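Local coordinates for PBP domain-containing protein (Vibrio parahaemolyticus, PDB 3MUQ) that is of unknown function but has the fold of a periplasmic binding protein, consistent with capture of a small ligand outside the cytoplasm, at residues M160-Q165 with K181-I186. Numbering follows the deposited sequence.
Sequences MASEMQ and KLDLEI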
HETATM    1  N   MSE A 160      11.043  17.938  18.603  1.00 14.52           N
HETATM    2  CA  MSE A 160      11.050  19.381  18.814  1.00 19.30           C
HETATM    3  C   MSE A 160       9.727  19.838  19.444  1.00 17.05           C
HETATM    4  O   MSE A 160       9.715  20.626  20.387  1.00 18.75           O
HETATM    5  CB  MSE A 160      11.321  20.121  17.492  1.00 18.73           C
HETATM    6  CG  MSE A 160      11.630  21.608  17.665  1.00 26.65           C
HETATM    7 SE   MSE A 160      13.277  21.916  18.725  0.63 36.98          SE
HETATM    8  CE  MSE A 160      14.454  20.870  17.626  1.00 15.52           C
ATOM      9  N   ALA A 161       8.611  19.336  18.926  1.00 14.56           N
ATOM     10  CA  ALA A 161       7.309  19.718  19.458  1.00 13.41           C
ATOM     11  C   ALA A 161       7.174  19.317  20.939  1.00 16.48           C
ATOM     12  O   ALA A 161       6.576  20.044  21.738  1.00 16.26           O
ATOM     13  CB  ALA A 161       6.177  19.119  18.607  1.00 13.35           C
ATOM     14  N   SER A 162       7.732  18.166  21.303  1.00 13.01           N
ATOM     15  CA  SER A 162       7.696  17.707  22.690  1.00 15.16           C
ATOM     16  C   SER A 162       8.594  18.583  23.561  1.00 15.68           C
ATOM     17  O   SER A 162       8.216  18.975  24.671  1.00 16.96           O
ATOM     18  CB  SER A 162       8.115  16.225  22.784  1.00 17.49           C
ATOM     19  OG  SER A 162       7.996  15.726  24.113  1.00 16.20           O
ATOM     20  N   GLU A 163       9.790  18.895  23.065  1.00 16.34           N
ATOM     21  CA  GLU A 163      10.713  19.735  23.824  1.00 21.17           C
ATOM     22  C   GLU A 163      10.111  21.117  24.110  1.00 21.75           C
ATOM     23  O   GLU A 163      10.182  21.640  25.235  1.00 20.71           O
ATOM     24  CB  GLU A 163      12.022  19.900  23.062  1.00 19.27           C
ATOM     25  CG  GLU A 163      12.966  20.923  23.666  1.00 22.79           C
ATOM     26  CD  GLU A 163      13.381  20.573  25.086  1.00 28.43           C
ATOM     27  OE1 GLU A 163      13.593  19.377  25.371  1.00 25.84           O
ATOM     28  OE2 GLU A 163      13.499  21.502  25.917  1.00 30.22           O
HETATM   29  N   MSE A 164       9.502  21.708  23.088  1.00 16.43           N
HETATM   30  CA  MSE A 164       8.979  23.061  23.222  1.00 18.45           C
HETATM   31  C   MSE A 164       7.516  23.094  23.643  1.00 19.77           C
HETATM   32  O   MSE A 164       6.924  24.166  23.758  1.00 19.44           O
HETATM   33  CB  MSE A 164       9.197  23.836  21.927  1.00 15.50           C
HETATM   34  CG  MSE A 164      10.655  24.035  21.631  1.00 24.49           C
HETATM   35 SE   MSE A 164      10.892  25.133  20.063  0.52 36.08          SE
HETATM   36  CE  MSE A 164      10.068  26.765  20.763  1.00 71.01           C
ATOM     37  N   GLN A 165       6.944  21.919  23.896  1.00 21.39           N
ATOM     38  CA  GLN A 165       5.508  21.815  24.184  1.00 22.25           C
ATOM     39  C   GLN A 165       4.681  22.575  23.152  1.00 23.95           C
ATOM     40  O   GLN A 165       3.931  23.496  23.480  1.00 19.94           O
ATOM     41  CB  GLN A 165       5.200  22.318  25.598  1.00 17.92           C
ATOM     42  CG  GLN A 165       5.696  21.352  26.680  1.00 15.39           C
ATOM     43  CD  GLN A 165       4.983  20.009  26.597  1.00 21.19           C
ATOM     44  OE1 GLN A 165       3.820  19.890  26.997  1.00 20.41           O
ATOM     45  NE2 GLN A 165       5.670  18.991  26.063  1.00 21.07           N
ATOM     46  N   LYS A 181       8.050   8.334  23.852  1.00 23.73           N
ATOM     47  CA  LYS A 181       9.035   9.303  24.322  1.00 23.55           C
ATOM     48  C   LYS A 181       8.611  10.761  24.081  1.00 27.55           C
ATOM     49  O   LYS A 181       9.420  11.679  24.198  1.00 27.35           O
ATOM     50  CB  LYS A 181      10.409   9.029  23.693  1.00 26.79           C
ATOM     51  CG  LYS A 181      10.515   9.297  22.202  1.00 35.82           C
ATOM     52  CD  LYS A 181      11.852   8.769  21.666  1.00 45.79           C
ATOM     53  CE  LYS A 181      12.079   9.126  20.202  1.00 52.12           C
ATOM     54  NZ  LYS A 181      13.148   8.291  19.565  1.00 57.44           N
ATOM     55  N   LEU A 182       7.344  10.977  23.747  1.00 23.08           N
ATOM     56  CA  LEU A 182       6.852  12.338  23.538  1.00 23.91           C
ATOM     57  C   LEU A 182       5.911  12.764  24.665  1.00 24.95           C
ATOM     58  O   LEU A 182       5.050  12.001  25.084  1.00 25.50           O
ATOM     59  CB  LEU A 182       6.135  12.445  22.186  1.00 21.85           C
ATOM     60  CG  LEU A 182       7.023  12.144  20.969  1.00 20.93           C
ATOM     61  CD1 LEU A 182       6.208  11.979  19.678  1.00 20.50           C
ATOM     62  CD2 LEU A 182       8.094  13.224  20.826  1.00 17.54           C
ATOM     63  N   ASP A 183       6.071  13.989  25.146  1.00 21.78           N
ATOM     64  CA  ASP A 183       5.137  14.541  26.120  1.00 23.88           C
ATOM     65  C   ASP A 183       4.041  15.270  25.368  1.00 20.09           C
ATOM     66  O   ASP A 183       3.865  16.473  25.538  1.00 21.21           O
ATOM     67  CB  ASP A 183       5.840  15.532  27.058  1.00 32.52           C
ATOM     68  CG  ASP A 183       6.754  14.853  28.058  1.00 51.83           C
ATOM     69  OD1 ASP A 183       6.730  13.606  28.170  1.00 55.44           O
ATOM     70  OD2 ASP A 183       7.505  15.578  28.745  1.00 65.77           O
ATOM     71  N   LEU A 184       3.330  14.536  24.517  1.00 16.60           N
ATOM     72  CA  LEU A 184       2.299  15.095  23.664  1.00 16.73           C
ATOM     73  C   LEU A 184       1.182  14.063  23.579  1.00 15.76           C
ATOM     74  O   LEU A 184       1.374  12.910  23.967  1.00 23.71           O
ATOM     75  CB  LEU A 184       2.857  15.317  22.250  1.00 15.12           C
ATOM     76  CG  LEU A 184       4.134  16.152  22.071  1.00 15.69           C
ATOM     77  CD1 LEU A 184       4.699  15.953  20.658  1.00 15.54           C
ATOM     78  CD2 LEU A 184       3.865  17.617  22.359  1.00 17.44           C
ATOM     79  N   GLU A 185       0.044  14.480  23.044  1.00 18.89           N
ATOM     80  CA  GLU A 185      -1.084  13.596  22.744  1.00 23.72           C
ATOM     81  C   GLU A 185      -1.634  13.966  21.378  1.00 20.68           C
ATOM     82  O   GLU A 185      -1.367  15.063  20.874  1.00 19.41           O
ATOM     83  CB  GLU A 185      -2.221  13.817  23.740  1.00 30.29           C
ATOM     84  CG  GLU A 185      -2.141  13.044  25.018  1.00 46.86           C
ATOM     85  CD  GLU A 185      -3.311  13.360  25.954  1.00 60.19           C
ATOM     86  OE1 GLU A 185      -4.054  14.348  25.707  1.00 54.04           O
ATOM     87  OE2 GLU A 185      -3.482  12.613  26.945  1.00 71.42           O
ATOM     88  N   ILE A 186      -2.434  13.075  20.797  1.00 19.33           N
ATOM     89  CA  ILE A 186      -3.269  13.439  19.661  1.00 17.32           C
ATOM     90  C   ILE A 186      -4.382  14.348  20.174  1.00 22.89           C
ATOM     91  O   ILE A 186      -5.135  13.975  21.078  1.00 23.30           O
ATOM     92  CB  ILE A 186      -3.888  12.205  19.000  1.00 22.02           C
ATOM     93  CG1 ILE A 186      -2.810  11.348  18.330  1.00 24.47           C
ATOM     94  CG2 ILE A 186      -4.955  12.615  17.976  1.00 19.41           C
ATOM     95  CD1 ILE A 186      -3.347  10.030  17.815  1.00 21.52           C
TER
HETATM   96  O   HOH W   1       2.076  17.745  27.698  1.00 26.15           O
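S162 holds OG anti to its backbone N (chi1 -176°), while chi1 of Q165 sets CG beside its own N and the chain bends at chi2; S162 OG and Q165 NE2 both meet the backbone of D183. A Schellman motif ends helix 154-163 at Q165, in the periplasmic-binding-protein-like fold, and D183 centres an inverse gamma turn in the segment leading into strand 185-188. The contact thus ties a helix C-terminus to the lead-in of a strand. D183 N donates to S162 OG at 2.8 Å in a nearly straight bond (169°). The Q165 amide group bridges the two segments: NE2 gives one N-H to S162 O in the last turn at 2.9 Å, on a lone pair. The other goes to D183 O, with NE2 tilted 24° from that carbonyl plane. Both acceptors lie close to the amide plane, which fixes its rotation. Apolar contacts add to these bonds: L182 CD2 packs against S162 CB at 3.6 Å, while L184 brings CD1 to S162 N and CD2 to A161 O (3.7 Å); W175 of helix 172-178 touches both leucines. One water donates to Q165 OE1 and, 3.1 Å away, to D183 O, the carbonyl oxygen that also accepts from NE2.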